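Local coordinates for protein maleate cis-trans isomerase (Pseudomonas putida, PDB 4FQ5) that probably catalyses the cis-trans isomerization of the C2-C3 double bond of maleate, giving fumarate, and works as a homodimer, at residues E44-L49 / F60-S65; G145-G150 / R173-E178. The protein carries 1 engineered substitution. One frame throughout, in Å; residues are numbered along the deposited sequence.

Contact 1. Residues E44-L49 / F60-S65; sequences EIPALL and FTFHSS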
loop_
_atom_site.group_PDB
_atom_site.type_symbol
_atom_site.label_atom_id
_atom_site.label_comp_id
_atom_site.label_asym_id
_atom_site.label_seq_id
_atom_site.Cartn_x
_atom_site.Cartn_y
_atom_site.Cartn_z
ATOM N N GLU A 44 13.023 -6.198 -6.328
ATOM C CA GLU A 44 13.204 -6.522 -4.916
ATOM C C GLU A 44 13.508 -5.323 -4.027
ATOM O O GLU A 44 13.025 -5.261 -2.896
ATOM C CB GLU A 44 14.236 -7.634 -4.737
ATOM C CG GLU A 44 13.798 -8.925 -5.416
ATOM C CD GLU A 44 14.652 -10.125 -5.052
ATOM O OE1 GLU A 44 15.749 -9.946 -4.486
ATOM O OE2 GLU A 44 14.225 -11.257 -5.336
ATOM N N ILE A 45 14.299 -4.373 -4.519
ATOM C CA ILE A 45 14.583 -3.160 -3.736
ATOM C C ILE A 45 13.299 -2.336 -3.526
ATOM O O ILE A 45 13.014 -1.934 -2.400
ATOM C CB ILE A 45 15.760 -2.328 -4.323
ATOM C CG1 ILE A 45 17.107 -2.797 -3.767
ATOM C CG2 ILE A 45 15.655 -0.854 -3.967
ATOM C CD1 ILE A 45 17.361 -4.279 -3.866
ATOM N N PRO A 46 12.511 -2.099 -4.594
ATOM C CA PRO A 46 11.227 -1.442 -4.338
ATOM C C PRO A 46 10.257 -2.272 -3.484
ATOM O O PRO A 46 9.558 -1.707 -2.644
ATOM C CB PRO A 46 10.672 -1.196 -5.747
ATOM C CG PRO A 46 11.910 -1.023 -6.576
ATOM C CD PRO A 46 12.842 -2.082 -6.031
ATOM N N ALA A 47 10.222 -3.591 -3.679
ATOM C CA ALA A 47 9.379 -4.441 -2.833
ATOM C C ALA A 47 9.741 -4.259 -1.349
ATOM O O ALA A 47 8.858 -4.015 -0.538
ATOM C CB ALA A 47 9.480 -5.906 -3.242
ATOM N N LEU A 48 11.033 -4.349 -1.017
ATOM C CA LEU A 48 11.521 -4.176 0.360
ATOM C C LEU A 48 11.143 -2.826 0.965
ATOM O O LEU A 48 10.654 -2.755 2.098
ATOM C CB LEU A 48 13.046 -4.332 0.436
ATOM C CG LEU A 48 13.777 -5.639 0.797
ATOM C CD1 LEU A 48 12.923 -6.651 1.555
ATOM C CD2 LEU A 48 14.477 -6.269 -0.394
ATOM N N LEU A 49 11.383 -1.757 0.211
ATOM C CA LEU A 49 11.150 -0.406 0.702
ATOM C C LEU A 49 9.653 -0.073 0.792
ATOM O O LEU A 49 9.243 0.725 1.635
ATOM C CB LEU A 49 11.937 0.610 -0.143
ATOM C CG LEU A 49 13.320 1.086 0.352
ATOM C CD1 LEU A 49 13.979 0.208 1.410
ATOM C CD2 LEU A 49 14.301 1.373 -0.782
ATOM N N PHE A 60 9.635 6.454 -0.703
ATOM C CA PHE A 60 10.763 6.241 -1.604
ATOM C C PHE A 60 10.363 6.387 -3.064
ATOM O O PHE A 60 9.281 5.964 -3.454
ATOM C CB PHE A 60 11.389 4.865 -1.347
ATOM C CG PHE A 60 11.893 4.689 0.060
ATOM C CD1 PHE A 60 13.185 5.084 0.407
ATOM C CD2 PHE A 60 11.069 4.151 1.048
ATOM C CE1 PHE A 60 13.652 4.933 1.705
ATOM C CE2 PHE A 60 11.527 4.003 2.353
ATOM C CZ PHE A 60 12.818 4.397 2.684
ATOM N N THR A 61 11.220 7.018 -3.861
ATOM C CA THR A 61 11.062 7.003 -5.322
ATOM C C THR A 61 12.307 6.369 -5.924
ATOM O O THR A 61 13.396 6.460 -5.346
ATOM C CB THR A 61 10.837 8.409 -5.920
ATOM O OG1 THR A 61 11.960 9.248 -5.621
ATOM C CG2 THR A 61 9.577 9.048 -5.367
ATOM N N PHE A 62 12.143 5.720 -7.072
ATOM C CA PHE A 62 13.202 4.900 -7.651
ATOM C C PHE A 62 13.624 5.382 -9.032
ATOM O O PHE A 62 12.779 5.645 -9.883
ATOM C CB PHE A 62 12.794 3.421 -7.646
ATOM C CG PHE A 62 12.500 2.903 -6.268
ATOM C CD1 PHE A 62 13.536 2.493 -5.434
ATOM C CD2 PHE A 62 11.198 2.887 -5.777
ATOM C CE1 PHE A 62 13.276 2.043 -4.148
ATOM C CE2 PHE A 62 10.932 2.438 -4.485
ATOM C CZ PHE A 62 11.974 2.015 -3.674
ATOM N N HIS A 63 14.937 5.500 -9.221
ATOM C CA HIS A 63 15.526 6.119 -10.410
ATOM C C HIS A 63 16.695 5.306 -10.874
ATOM O O HIS A 63 17.658 5.110 -10.129
ATOM C CB HIS A 63 15.948 7.551 -10.071
ATOM C CG HIS A 63 14.851 8.343 -9.406
ATOM N ND1 HIS A 63 13.941 9.037 -10.107
ATOM C CD2 HIS A 63 14.489 8.460 -8.062
ATOM C CE1 HIS A 63 13.055 9.599 -9.259
ATOM N NE2 HIS A 63 13.390 9.240 -8.006
ATOM N N SER A 64 16.616 4.811 -12.106
ATOM C CA SER A 64 17.632 3.899 -12.628
ATOM C C SER A 64 18.455 4.453 -13.781
ATOM O O SER A 64 17.985 5.283 -14.564
ATOM C CB SER A 64 16.992 2.580 -13.080
ATOM O OG SER A 64 16.432 1.895 -11.978
ATOM N N SER A 65 19.684 3.956 -13.870
ATOM C CA SER A 65 20.517 4.114 -15.050
ATOM C C SER A 65 21.061 2.735 -15.415
ATOM O O SER A 65 21.357 1.925 -14.531
ATOM C CB SER A 65 21.652 5.103 -14.782
ATOM O OG SER A 65 22.591 5.084 -15.846
#

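Contact 2. Residues G145-G150 / R173-E178; sequences GIRALG and RHEGIE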
loop_
_atom_site.group_PDB
_atom_site.type_symbol
_atom_site.label_atom_id
_atom_site.label_comp_id
_atom_site.label_asym_id
_atom_site.label_seq_id
_atom_site.Cartn_x
_atom_site.Cartn_y
_atom_site.Cartn_z
ATOM N N GLY A 145 27.242 -6.322 5.360
ATOM C CA GLY A 145 26.084 -6.978 5.972
ATOM C C GLY A 145 26.471 -8.235 6.728
ATOM O O GLY A 145 25.961 -8.496 7.824
ATOM N N ILE A 146 27.371 -9.020 6.143
ATOM C CA ILE A 146 27.892 -10.216 6.808
ATOM C C ILE A 146 28.620 -9.831 8.103
ATOM O O ILE A 146 28.389 -10.441 9.148
ATOM C CB ILE A 146 28.797 -11.056 5.874
ATOM C CG1 ILE A 146 27.949 -11.738 4.799
ATOM C CG2 ILE A 146 29.596 -12.093 6.671
ATOM C CD1 ILE A 146 28.720 -12.276 3.615
ATOM N N ARG A 147 29.480 -8.816 8.033
ATOM C CA ARG A 147 30.178 -8.326 9.224
ATOM C C ARG A 147 29.199 -7.790 10.277
ATOM O O ARG A 147 29.365 -8.054 11.463
ATOM C CB ARG A 147 31.230 -7.267 8.868
ATOM C CG ARG A 147 32.467 -7.825 8.176
ATOM C CD ARG A 147 33.337 -6.714 7.603
ATOM N NE ARG A 147 34.475 -7.247 6.849
ATOM C CZ ARG A 147 35.179 -6.561 5.948
ATOM N NH1 ARG A 147 34.863 -5.306 5.663
ATOM N NH2 ARG A 147 36.195 -7.136 5.314
ATOM N N ALA A 148 28.175 -7.056 9.840
ATOM C CA ALA A 148 27.149 -6.519 10.750
ATOM C C ALA A 148 26.431 -7.633 11.504
ATOM O O ALA A 148 26.111 -7.496 12.684
ATOM C CB ALA A 148 26.145 -5.667 9.986
ATOM N N LEU A 149 26.185 -8.739 10.809
ATOM C CA LEU A 149 25.618 -9.934 11.424
ATOM C C LEU A 149 26.585 -10.601 12.405
ATOM O O LEU A 149 26.173 -11.410 13.242
ATOM C CB LEU A 149 25.210 -10.930 10.338
ATOM C CG LEU A 149 23.757 -11.071 9.858
ATOM C CD1 LEU A 149 22.799 -9.993 10.349
ATOM C CD2 LEU A 149 23.739 -11.185 8.346
ATOM N N GLY A 150 27.871 -10.265 12.299
ATOM C CA GLY A 150 28.907 -10.926 13.093
ATOM C C GLY A 150 29.178 -12.338 12.601
ATOM O O GLY A 150 29.798 -13.136 13.300
ATOM N N ARG A 173 36.431 -14.654 0.872
ATOM C CA ARG A 173 37.504 -15.197 1.698
ATOM C C ARG A 173 38.605 -14.162 1.930
ATOM O O ARG A 173 39.092 -14.015 3.049
ATOM C CB ARG A 173 38.068 -16.482 1.077
ATOM C CG ARG A 173 37.121 -17.670 1.165
ATOM C CD ARG A 173 37.697 -18.917 0.504
ATOM N NE ARG A 173 36.886 -20.098 0.809
ATOM C CZ ARG A 173 36.745 -21.152 0.005
ATOM N NH1 ARG A 173 37.356 -21.192 -1.170
ATOM N NH2 ARG A 173 35.978 -22.169 0.372
ATOM N N HIS A 174 38.969 -13.431 0.874
ATOM C CA HIS A 174 39.981 -12.375 0.967
ATOM C C HIS A 174 39.565 -11.288 1.919
ATOM O O HIS A 174 40.406 -10.676 2.593
ATOM C CB HIS A 174 40.277 -11.783 -0.410
ATOM C CG HIS A 174 41.414 -10.790 -0.415
ATOM N ND1 HIS A 174 41.214 -9.456 -0.435
ATOM C CD2 HIS A 174 42.794 -10.979 -0.376
ATOM C CE1 HIS A 174 42.405 -8.824 -0.423
ATOM N NE2 HIS A 174 43.371 -9.757 -0.389
ATOM N N GLU A 175 38.259 -11.036 1.992
ATOM C CA GLU A 175 37.735 -10.027 2.911
ATOM C C GLU A 175 37.643 -10.548 4.349
ATOM O O GLU A 175 37.154 -9.857 5.235
ATOM C CB GLU A 175 36.383 -9.489 2.422
ATOM C CG GLU A 175 36.491 -8.591 1.195
ATOM C CD GLU A 175 37.245 -7.296 1.464
ATOM O OE1 GLU A 175 37.148 -6.759 2.585
ATOM O OE2 GLU A 175 37.927 -6.796 0.545
ATOM N N GLY A 176 38.128 -11.767 4.572
ATOM C CA GLY A 176 38.224 -12.321 5.919
ATOM C C GLY A 176 36.983 -13.060 6.371
ATOM O O GLY A 176 36.777 -13.249 7.561
ATOM N N ILE A 177 36.156 -13.470 5.417
ATOM C CA ILE A 177 34.932 -14.213 5.717
ATOM C C ILE A 177 35.068 -15.604 5.124
ATOM O O ILE A 177 35.197 -15.764 3.910
ATOM C CB ILE A 177 33.679 -13.515 5.137
ATOM C CG1 ILE A 177 33.520 -12.109 5.723
ATOM C CG2 ILE A 177 32.425 -14.351 5.384
ATOM C CD1 ILE A 177 32.777 -11.142 4.818
ATOM N N GLU A 178 35.038 -16.613 5.987
ATOM C CA GLU A 178 35.118 -18.000 5.538
ATOM C C GLU A 178 33.921 -18.379 4.684
ATOM O O GLU A 178 32.809 -17.907 4.915
ATOM C CB GLU A 178 35.231 -18.949 6.731
ATOM C CG GLU A 178 36.577 -18.901 7.437
ATOM C CD GLU A 178 36.674 -19.890 8.587
ATOM O OE1 GLU A 178 35.978 -20.929 8.563
ATOM O OE2 GLU A 178 37.456 -19.628 9.521
HETATM O O HOH W 1 36.567 -4.238 3.194
HETATM O O HOH W 2 35.589 -9.540 7.680
#

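Contact 1. Residues E44-L49 / F60-S65
P46 lies over one face of the F62 ring, its CG 3.9 Å from the centroid of that ring and only 5° off the ring normal, a CH-pi contact. The proline's CB reaches the CE2 side of the same ring. L49 meets F62 differently, coming in at the ring's edge with CD2 3.6 Å from F62 CE1. I45 adds its CG2 branch, 3.8 Å from F62 CE1; that branch is anti to the backbone N, while the rest of the side chain leads off from the strand. Three residues from about a turn of helix thus meet F62, each from its own direction.

The second aromatic ring has one helix partner here. L49 stands over a face of F60, with CG 3.7 Å from the ring centroid in another CH-pi contact, and its CB is 3.8 Å from F60 CD2. L49 therefore sits between the two phenylalanines, presenting CG to a face of F60 and CD2 to the rim of F62. Both rings rise toward the helix with CG anti to the carbonyl carbon (chi1 -59° in each), as alternate residues of one strand can.

Beyond this apolar shell, P46 has no N-H to give to the preceding turn, and the helix is kinked there. On the strand's other face, T61 OG1 and H63 NE2 share a hydrogen bond of 2.8 Å, while H63 ND1 bonds to E42 of the second subunit. The far end of I45 packs on A245 and T249 of helix 244-255.

Over these short segments helix and strand run antiparallel, at 174°, their axes approaching to 9.7 Å: the layer packing of a beta-alpha-beta crossover, in which helix 41-52 links strands 27-35 and 59-67 of the parallel sheet in an alpha/beta fold.

Contact 2. Residues G145-G150 / R173-E178
R147 and E175 supply the polar half of this contact, and a single nitrogen, R147 NH2, serves both acceptors. It donates to the backbone E175 O at 2.9 Å, with an N-H...O angle of 159°; the oxygen lies in the guanidinium plane and receives the bond on a lone pair. The same NH2 forms a salt bridge with E175 OE1, also at 2.9 Å but more bent (137°), using the anti lone pair of the carboxylate, with OE1 tilted out of the guanidinium plane. The glutamate chain folds at chi2 (-65°), turning OE1 so that NH2 can take both it and the carbonyl O, whereas R147 reaches across extended from CG to NE.

Two waters widen the grip. One accepts from R147 NH1 and donates to E175 OE1; the other accepts from R147 NE, at 2.7 Å, and donates to E175 O. Every guanidinium nitrogen is therefore engaged, which would restrain its rotation.

The apolar half is the buried pair I146 and I177. I146 CG2 touches both I177 CD1 and I177 CG2, each at 3.8 Å, and I143 one turn earlier packs on I177 and E175.

Both segments carry a helix C terminus closed by a Schellman motif, with G150 and G176 at positive phi. The carbonyl R147 binds belongs to E175, just before G176, at the closing turn of helix 162-174, ahead of strand 178-184 in an alpha/beta domain.

From the N terminus, the chain leaves strand 27-35, enters helix 41-52 and returns through strand 59-67; contact 1 closes this short loop, ten residues between its segments. Contact 2 opens later, on helix 138-149. Its loop spans 22 residues, through strand 153-158 and most of helix 162-174, before closing where that helix gives way to strand 178-184. The loops stand in series, neither nested nor crossed. Contact 1 belongs to the sheet formed by strands 59-67, 27-35, 98-101 and 135-137; contact 2 lies beside the second sheet, between helix 138-149, which follows strand 135-137, and the end of helix 162-174. Their centres lie about 26 Å apart, on opposite sides of the chain's centre.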